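Local coordinates for protein thiamine pyrophosphokinase (Candida albicans, PDB 2G9Z) that catalyses transfer of a pyrophosphate group to thiamine, making thiamine pyrophosphate, the cofactor form of vitamin B1, at residues A[204-210]-A[236-242]; A[227-231]-A[249-253]; A[257-263]-A[317-323]. The contacts are given in a common frame with arbitrary orientation. Residue numbers count along the deposited sequence, not the author numbering.

Contact 1 of 3, residues A[204-210]-A[236-242]; sequences DITIYVL and KVTVFFI
Val209, Phe240 and Ile242 have the largest buried surfaces where two parallel beta strands, 205-210 and 237-242, run side by side. Their axes approach to 4.6 Å, with 16° between the chain directions. Both backbones are extended (phi -91 to -124°, psi 115 to 145°), and the register is a constant offset of 32 residues, from Ile205 beside Val237 (CA-CA 4.6 Å) to Val209 beside Phe241 (4.7 Å). In the usual parallel pattern, Ile205, Ile207 and Val209 each bond by N to the residue before their register partner and by O to the residue after it: Ile205 N to Lys236 O 3.2 Å, Thr238 N to Ile205 O 2.7 Å, Ile207 N to Thr238 O 2.8 Å, Phe240 N to Ile207 O 2.9 Å, Val209 N to Phe240 O 2.7 Å and Ile242 N to Val209 O 2.9 Å. Val209, in the t rotamer, sets CB 3.6 Å from Phe241 CD1 and CG2 4.0 Å from Val239 CG1. On the other face, Phe240 (chi1 m) stands beside Tyr208 (also m), CD2 lying 3.7 Å from Tyr208 CE1. These rings are inclined by only 15°, but with centroids 5.7 Å apart they barely overlap. Ile242 (chi1 m, chi2 t) places CD1 3.8 Å from Tyr208 CD1. The pair belongs to a beta-alpha-beta crossover, whose connecting helix 217-233 packs Leu227 and Met230 against Val239. Helix 155-170 lies on the same face, against Ile205, Ile207 and Val209, while strand 64-68 continues the sheet beyond strand 205-210, its Val65 and Leu67 hydrogen-bonding to Thr206, Tyr208 and Leu210.

Contact 2 of 3, residues A[227-231]-A[249-253]; sequences LYIMN and FLLKK
A helix lies across a strand here, with Leu250 at the centre of the contact. The segment 227-231 is regular alpha helix (Asn231 N bonds to Leu227 O at 3.2 Å), and strand 249-251 passes 9.5 Å from its axis at a signed crossing angle of -55°. Leu250 points at the helix with chi1 -160° (t) and chi2 66° (p), and its branches reach between Leu227, Tyr228 and Asn231. Its CD1 sits over one face of the Tyr228 ring, 4.1 Å from the centroid and 29° off the normal, a CH-pi contact, while CD2 lies 3.4 Å from Asn231 CB. Leu227, also t,p, brings CG to 4.2 Å from Leu250 CB. Tyr228 takes chi1 m, and its hydroxyl hydrogen-bonds to Leu283 N. At the polar edge, Asn231 (chi1 t) puts OD1 3.0 Å from Lys252 CE, the lysine leaving its backbone in m and then running extended through t,t,t. Weak bonds from Asn231 ND2 (3.3 Å) and Lys252 NZ (3.4 Å) share one water; the stronger partners are Asp330 for Asn231 and the Pro235 carbonyl for Lys252. This is helix-on-sheet packing: helix 217-233 lies against strand 237-242 through Leu227 and Met230, and against strand 331-336 through Leu227 on Val332, while Tyr228 and Ile229 also meet Leu308 and Gly309 of the second subunit.

Contact 3 of 3, residues A[257-263]-A[317-323]; sequences YISYKNR and ISGETGF
The Phe323 ring (chi1 60°, p) lies face-on over Ile258, whose CB is 3.7 Å from the centroid in a CH-pi contact. The two residues form an antiparallel hydrogen-bonded pair, Ile258 N to Phe323 O at 2.9 Å and Phe323 N to Ile258 O at 2.8 Å. Gly322, opposite Ser259 (CA-CA 3.9 Å), has phi/psi 161/172, where a CB would jam against the preceding carbonyl. Tyr260 N bonds to Thr321 O at 3.0 Å, and Tyr260 OH donates to Gly319 O at 2.6 Å, which fastens the 317-321 loop to the Tyr260 ring. Arg263 NH1 bonds to Ile317 O at 3.0 Å and NH2 salt-bridges Glu320 OE2 at 3.5 Å; NH1 also bonds to the backbone carbonyl of Asp29, and NH2 to the hydroxyl of Ser30. A water bridges Tyr257 OH and Thr321 OG1, 2.5 Å from each. The loop follows Ser312-Arg316, which line the pocket of the bound thiamine pyrophosphate analogue. This is one end of an antiparallel ladder; Phe323 and Ile317 pack on Met333 and Ile335 of strand 331-336 in the larger sheet, consistent with the beta-sandwich of the thiamine-binding part. Strand 254-259 lies in its mixed sheet between strands 45-47 and 322-327.

The segments of contacts 1 and 2 alternate along the chain: helix 217-233 joins the strands of contact 1 and supplies half of contact 2, and strands 237-242 and 246-251 are neighbours in the large mixed sheet. Their centres lie 10 Å apart, and they touch where Phe240 CD1 packs on Phe249 CB at 3.5 Å. Contact 3 comes later in the chain, in a smaller sheet, about 20 Å from the others between centres; it meets contact 2 where Leu251 CD2 lies 3.9 Å from Ile258 CD1. Together they probably mark the passage from the catalytic alpha/beta part to the beta-rich part that binds thiamine, strand 254-259 following strand 246-251 after the short link at Lys252-Lys253.

Contact 1 of 3, residues A[204-210]-A[236-242]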
# COMPACT_ATOMS: atom_id res chain seq x y z
N ASP A 204 11.58 -14.98 -21.18
CA ASP A 204 10.50 -14.07 -20.83
C ASP A 204 9.48 -14.73 -19.92
O ASP A 204 8.83 -15.71 -20.29
CB ASP A 204 9.80 -13.57 -22.10
CG ASP A 204 10.74 -12.82 -23.02
OD1 ASP A 204 11.31 -11.80 -22.58
OD2 ASP A 204 10.92 -13.27 -24.17
N ILE A 205 9.34 -14.17 -18.72
CA ILE A 205 8.41 -14.70 -17.73
C ILE A 205 7.43 -13.62 -17.28
O ILE A 205 7.81 -12.48 -17.07
CB ILE A 205 9.17 -15.21 -16.48
CG1 ILE A 205 10.26 -16.20 -16.88
CG2 ILE A 205 8.19 -15.85 -15.50
CD1 ILE A 205 9.74 -17.44 -17.56
N THR A 206 6.17 -14.01 -17.15
CA THR A 206 5.13 -13.11 -16.68
C THR A 206 4.58 -13.74 -15.41
O THR A 206 4.06 -14.86 -15.44
CB THR A 206 3.98 -12.96 -17.71
OG1 THR A 206 4.47 -12.31 -18.89
CG2 THR A 206 2.84 -12.13 -17.12
N ILE A 207 4.72 -13.04 -14.29
CA ILE A 207 4.25 -13.55 -13.01
C ILE A 207 3.06 -12.75 -12.49
O ILE A 207 3.17 -11.57 -12.18
CB ILE A 207 5.34 -13.50 -11.93
CG1 ILE A 207 6.60 -14.21 -12.41
CG2 ILE A 207 4.82 -14.16 -10.65
CD1 ILE A 207 7.77 -14.09 -11.43
N TYR A 208 1.91 -13.42 -12.39
CA TYR A 208 0.70 -12.81 -11.87
C TYR A 208 0.72 -13.11 -10.38
O TYR A 208 0.77 -14.28 -9.97
CB TYR A 208 -0.52 -13.43 -12.53
CG TYR A 208 -0.64 -13.08 -14.00
CD1 TYR A 208 -1.03 -11.80 -14.40
CD2 TYR A 208 -0.32 -14.00 -14.99
CE1 TYR A 208 -1.09 -11.45 -15.74
CE2 TYR A 208 -0.38 -13.66 -16.34
CZ TYR A 208 -0.77 -12.38 -16.71
OH TYR A 208 -0.83 -12.04 -18.04
N VAL A 209 0.71 -12.06 -9.56
CA VAL A 209 0.75 -12.24 -8.11
C VAL A 209 -0.57 -11.85 -7.43
O VAL A 209 -1.05 -10.73 -7.60
CB VAL A 209 1.89 -11.40 -7.48
CG1 VAL A 209 1.98 -11.67 -5.98
CG2 VAL A 209 3.21 -11.70 -8.17
N LEU A 210 -1.14 -12.78 -6.67
CA LEU A 210 -2.39 -12.52 -5.94
C LEU A 210 -2.13 -12.35 -4.44
O LEU A 210 -1.25 -13.00 -3.88
CB LEU A 210 -3.38 -13.68 -6.11
CG LEU A 210 -3.90 -14.00 -7.50
CD1 LEU A 210 -4.82 -15.22 -7.43
CD2 LEU A 210 -4.64 -12.79 -8.07
N LYS A 236 13.57 -9.18 -18.04
CA LYS A 236 12.73 -10.06 -18.85
C LYS A 236 11.55 -10.63 -18.07
O LYS A 236 10.65 -11.24 -18.65
CB LYS A 236 13.57 -11.20 -19.43
CG LYS A 236 14.36 -10.82 -20.67
CD LYS A 236 15.39 -11.88 -21.03
CE LYS A 236 15.83 -11.75 -22.47
NZ LYS A 236 16.20 -10.35 -22.82
N VAL A 237 11.55 -10.45 -16.75
CA VAL A 237 10.44 -10.94 -15.95
C VAL A 237 9.46 -9.79 -15.77
O VAL A 237 9.83 -8.73 -15.27
CB VAL A 237 10.92 -11.41 -14.55
CG1 VAL A 237 9.72 -11.85 -13.71
CG2 VAL A 237 11.90 -12.57 -14.70
N THR A 238 8.22 -10.00 -16.20
CA THR A 238 7.18 -8.98 -16.06
C THR A 238 6.29 -9.40 -14.91
O THR A 238 5.73 -10.50 -14.92
CB THR A 238 6.33 -8.85 -17.33
OG1 THR A 238 7.17 -8.51 -18.44
CG2 THR A 238 5.27 -7.76 -17.16
N VAL A 239 6.16 -8.53 -13.91
CA VAL A 239 5.34 -8.84 -12.76
C VAL A 239 4.05 -8.03 -12.72
O VAL A 239 4.06 -6.81 -12.91
CB VAL A 239 6.11 -8.60 -11.44
CG1 VAL A 239 5.19 -8.85 -10.24
CG2 VAL A 239 7.32 -9.51 -11.38
N PHE A 240 2.94 -8.71 -12.50
CA PHE A 240 1.64 -8.07 -12.39
C PHE A 240 1.01 -8.44 -11.06
O PHE A 240 0.81 -9.62 -10.78
CB PHE A 240 0.70 -8.53 -13.50
CG PHE A 240 0.98 -7.93 -14.83
CD1 PHE A 240 0.82 -6.56 -15.04
CD2 PHE A 240 1.38 -8.73 -15.90
CE1 PHE A 240 1.05 -6.00 -16.29
CE2 PHE A 240 1.62 -8.18 -17.15
CZ PHE A 240 1.45 -6.81 -17.34
N PHE A 241 0.73 -7.43 -10.24
CA PHE A 241 0.07 -7.68 -8.98
C PHE A 241 -1.41 -7.49 -9.27
O PHE A 241 -1.83 -6.41 -9.71
CB PHE A 241 0.49 -6.67 -7.91
CG PHE A 241 1.88 -6.87 -7.39
CD1 PHE A 241 2.18 -7.94 -6.56
CD2 PHE A 241 2.88 -5.97 -7.71
CE1 PHE A 241 3.47 -8.11 -6.06
CE2 PHE A 241 4.17 -6.13 -7.22
CZ PHE A 241 4.47 -7.20 -6.39
N ILE A 242 -2.20 -8.53 -9.07
CA ILE A 242 -3.63 -8.42 -9.30
C ILE A 242 -4.28 -8.42 -7.93
O ILE A 242 -4.12 -9.37 -7.16
CB ILE A 242 -4.17 -9.60 -10.13
CG1 ILE A 242 -3.62 -9.53 -11.56
CG2 ILE A 242 -5.70 -9.56 -10.16
CD1 ILE A 242 -4.04 -10.69 -12.43

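Contact 2 of 3, residues A[227-231]-A[249-253]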
# COMPACT_ATOMS: atom_id res chain seq x y z
N LEU A 227 9.37 -5.54 -6.65
CA LEU A 227 8.97 -5.24 -8.02
C LEU A 227 10.07 -4.43 -8.70
O LEU A 227 10.50 -4.76 -9.81
CB LEU A 227 7.65 -4.45 -8.02
CG LEU A 227 7.13 -3.95 -9.38
CD1 LEU A 227 6.81 -5.14 -10.29
CD2 LEU A 227 5.89 -3.09 -9.16
N TYR A 228 10.52 -3.37 -8.03
CA TYR A 228 11.57 -2.50 -8.55
C TYR A 228 12.91 -3.22 -8.67
O TYR A 228 13.63 -3.05 -9.65
CB TYR A 228 11.76 -1.29 -7.63
CG TYR A 228 10.75 -0.17 -7.81
CD1 TYR A 228 10.83 0.69 -8.91
CD2 TYR A 228 9.77 0.07 -6.86
CE1 TYR A 228 9.95 1.78 -9.04
CE2 TYR A 228 8.89 1.15 -6.98
CZ TYR A 228 8.99 1.99 -8.07
OH TYR A 228 8.15 3.07 -8.17
N ILE A 229 13.24 -4.02 -7.66
CA ILE A 229 14.50 -4.76 -7.65
C ILE A 229 14.52 -5.80 -8.76
O ILE A 229 15.51 -5.94 -9.48
CB ILE A 229 14.73 -5.46 -6.28
CG1 ILE A 229 15.06 -4.41 -5.21
CG2 ILE A 229 15.86 -6.48 -6.39
CD1 ILE A 229 15.18 -4.98 -3.79
N MET A 230 13.42 -6.54 -8.91
CA MET A 230 13.37 -7.57 -9.93
C MET A 230 13.51 -7.03 -11.34
O MET A 230 14.09 -7.69 -12.20
CB MET A 230 12.07 -8.37 -9.81
CG MET A 230 11.96 -9.14 -8.51
SD MET A 230 10.48 -10.15 -8.44
CE MET A 230 9.23 -8.88 -8.27
N ASN A 231 12.98 -5.83 -11.59
CA ASN A 231 13.07 -5.26 -12.93
C ASN A 231 14.49 -4.80 -13.19
O ASN A 231 14.97 -4.85 -14.32
CB ASN A 231 12.13 -4.07 -13.12
CG ASN A 231 12.11 -3.58 -14.55
OD1 ASN A 231 11.74 -4.32 -15.46
ND2 ASN A 231 12.53 -2.34 -14.77
N PHE A 249 1.65 -2.70 -11.88
CA PHE A 249 2.81 -3.11 -12.65
C PHE A 249 3.80 -1.98 -12.76
O PHE A 249 3.56 -0.86 -12.30
CB PHE A 249 2.39 -3.58 -14.06
CG PHE A 249 1.50 -2.62 -14.78
CD1 PHE A 249 0.14 -2.56 -14.49
CD2 PHE A 249 2.01 -1.75 -15.74
CE1 PHE A 249 -0.69 -1.65 -15.14
CE2 PHE A 249 1.20 -0.83 -16.39
CZ PHE A 249 -0.16 -0.78 -16.09
N LEU A 250 4.93 -2.27 -13.39
CA LEU A 250 5.97 -1.28 -13.51
C LEU A 250 6.10 -0.69 -14.90
O LEU A 250 6.09 -1.41 -15.90
CB LEU A 250 7.31 -1.89 -13.09
CG LEU A 250 8.45 -0.96 -12.69
CD1 LEU A 250 8.08 -0.20 -11.43
CD2 LEU A 250 9.73 -1.76 -12.46
N LEU A 251 6.18 0.63 -14.96
CA LEU A 251 6.39 1.32 -16.22
C LEU A 251 7.91 1.40 -16.24
O LEU A 251 8.53 1.69 -15.22
CB LEU A 251 5.77 2.72 -16.18
CG LEU A 251 4.25 2.78 -16.15
CD1 LEU A 251 3.79 4.22 -16.02
CD2 LEU A 251 3.69 2.16 -17.42
N LYS A 252 8.52 1.12 -17.39
CA LYS A 252 9.97 1.14 -17.47
C LYS A 252 10.54 2.45 -18.00
O LYS A 252 9.95 3.09 -18.86
CB LYS A 252 10.46 -0.00 -18.36
CG LYS A 252 10.03 -1.40 -17.91
CD LYS A 252 10.82 -2.45 -18.66
CE LYS A 252 10.54 -3.86 -18.14
NZ LYS A 252 11.62 -4.80 -18.58
N LYS A 253 11.70 2.82 -17.46
CA LYS A 253 12.39 4.03 -17.89
C LYS A 253 12.29 4.11 -19.41
O LYS A 253 12.61 3.14 -20.10
CB LYS A 253 13.86 3.95 -17.48
CG LYS A 253 14.72 5.12 -17.94
CD LYS A 253 16.14 4.96 -17.42
CE LYS A 253 17.01 6.16 -17.75
NZ LYS A 253 18.40 5.95 -17.26
O HOH W 1 13.97 -2.55 -17.72

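Contact 3 of 3, residues A[257-263]-A[317-323]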
# COMPACT_ATOMS: atom_id res chain seq x y z
N TYR A 257 4.06 1.87 -23.93
CA TYR A 257 2.79 1.89 -24.63
C TYR A 257 1.94 0.82 -23.98
O TYR A 257 2.26 -0.37 -24.06
CB TYR A 257 2.97 1.60 -26.13
CG TYR A 257 1.66 1.44 -26.87
CD1 TYR A 257 0.66 2.41 -26.79
CD2 TYR A 257 1.41 0.31 -27.66
CE1 TYR A 257 -0.56 2.26 -27.47
CE2 TYR A 257 0.21 0.15 -28.34
CZ TYR A 257 -0.77 1.12 -28.24
OH TYR A 257 -1.97 0.97 -28.91
N ILE A 258 0.87 1.24 -23.30
CA ILE A 258 -0.02 0.30 -22.63
C ILE A 258 -1.23 0.13 -23.54
O ILE A 258 -1.91 1.11 -23.85
CB ILE A 258 -0.49 0.85 -21.26
CG1 ILE A 258 0.70 1.03 -20.31
CG2 ILE A 258 -1.50 -0.11 -20.64
CD1 ILE A 258 1.61 2.19 -20.67
N SER A 259 -1.50 -1.10 -23.98
CA SER A 259 -2.63 -1.34 -24.87
C SER A 259 -3.56 -2.44 -24.40
O SER A 259 -3.20 -3.29 -23.59
CB SER A 259 -2.12 -1.67 -26.28
OG SER A 259 -1.43 -2.91 -26.30
N TYR A 260 -4.78 -2.40 -24.93
CA TYR A 260 -5.83 -3.36 -24.61
C TYR A 260 -6.90 -3.25 -25.69
O TYR A 260 -6.97 -2.24 -26.39
CB TYR A 260 -6.43 -3.02 -23.24
CG TYR A 260 -6.46 -1.53 -22.97
CD1 TYR A 260 -5.42 -0.91 -22.26
CD2 TYR A 260 -7.48 -0.72 -23.47
CE1 TYR A 260 -5.39 0.46 -22.08
CE2 TYR A 260 -7.46 0.65 -23.29
CZ TYR A 260 -6.42 1.24 -22.60
OH TYR A 260 -6.37 2.61 -22.45
N LYS A 261 -7.73 -4.29 -25.84
CA LYS A 261 -8.79 -4.28 -26.86
C LYS A 261 -9.58 -2.99 -26.73
O LYS A 261 -9.71 -2.23 -27.69
CB LYS A 261 -9.72 -5.49 -26.66
CG LYS A 261 -10.97 -5.47 -27.52
CD LYS A 261 -11.96 -6.53 -27.06
CE LYS A 261 -13.25 -6.47 -27.86
NZ LYS A 261 -13.01 -6.75 -29.30
N ASN A 262 -10.12 -2.76 -25.53
CA ASN A 262 -10.85 -1.55 -25.20
C ASN A 262 -10.92 -1.49 -23.68
O ASN A 262 -10.47 -2.41 -23.00
CB ASN A 262 -12.27 -1.53 -25.80
CG ASN A 262 -13.05 -2.78 -25.50
OD1 ASN A 262 -13.13 -3.22 -24.35
ND2 ASN A 262 -13.66 -3.35 -26.53
N ARG A 263 -11.48 -0.41 -23.15
CA ARG A 263 -11.58 -0.25 -21.70
C ARG A 263 -12.69 -1.09 -21.08
O ARG A 263 -12.69 -1.34 -19.87
CB ARG A 263 -11.77 1.23 -21.37
CG ARG A 263 -10.57 2.08 -21.74
CD ARG A 263 -10.88 3.55 -21.65
NE ARG A 263 -11.92 3.93 -22.60
CZ ARG A 263 -12.36 5.17 -22.77
NH1 ARG A 263 -11.84 6.16 -22.05
NH2 ARG A 263 -13.32 5.43 -23.65
N ILE A 317 -8.15 6.82 -17.45
CA ILE A 317 -7.69 6.39 -18.76
C ILE A 317 -8.64 6.84 -19.87
O ILE A 317 -9.79 6.40 -19.93
CB ILE A 317 -7.51 4.86 -18.80
CG1 ILE A 317 -6.46 4.43 -17.76
CG2 ILE A 317 -7.10 4.41 -20.20
CD1 ILE A 317 -6.21 2.94 -17.71
N SER A 318 -8.16 7.72 -20.74
CA SER A 318 -8.96 8.22 -21.85
C SER A 318 -8.74 7.40 -23.12
O SER A 318 -9.65 7.26 -23.94
CB SER A 318 -8.61 9.69 -22.14
OG SER A 318 -9.00 10.53 -21.06
N GLY A 319 -7.54 6.85 -23.28
CA GLY A 319 -7.26 6.04 -24.46
C GLY A 319 -8.17 4.84 -24.55
O GLY A 319 -8.20 4.00 -23.65
N GLU A 320 -8.93 4.73 -25.64
CA GLU A 320 -9.86 3.62 -25.80
C GLU A 320 -9.18 2.29 -26.05
O GLU A 320 -9.69 1.24 -25.65
CB GLU A 320 -10.83 3.90 -26.96
CG GLU A 320 -11.61 5.20 -26.83
CD GLU A 320 -12.85 5.19 -27.69
OE1 GLU A 320 -12.72 4.95 -28.92
OE2 GLU A 320 -13.95 5.43 -27.14
N THR A 321 -8.03 2.32 -26.71
CA THR A 321 -7.30 1.11 -27.04
C THR A 321 -5.90 1.09 -26.45
O THR A 321 -5.16 0.12 -26.59
CB THR A 321 -7.17 0.96 -28.57
OG1 THR A 321 -6.37 2.02 -29.09
CG2 THR A 321 -8.55 1.02 -29.22
N GLY A 322 -5.53 2.18 -25.79
CA GLY A 322 -4.21 2.25 -25.18
C GLY A 322 -3.79 3.67 -24.89
O GLY A 322 -4.47 4.62 -25.28
N PHE A 323 -2.67 3.82 -24.19
CA PHE A 323 -2.15 5.13 -23.86
C PHE A 323 -0.63 5.04 -23.75
O PHE A 323 -0.06 3.95 -23.69
CB PHE A 323 -2.74 5.65 -22.55
CG PHE A 323 -2.46 4.78 -21.35
CD1 PHE A 323 -3.30 3.71 -21.03
CD2 PHE A 323 -1.36 5.04 -20.53
CE1 PHE A 323 -3.04 2.91 -19.90
CE2 PHE A 323 -1.09 4.25 -19.40
CZ PHE A 323 -1.94 3.18 -19.09
O HOH W 2 -3.91 2.53 -28.66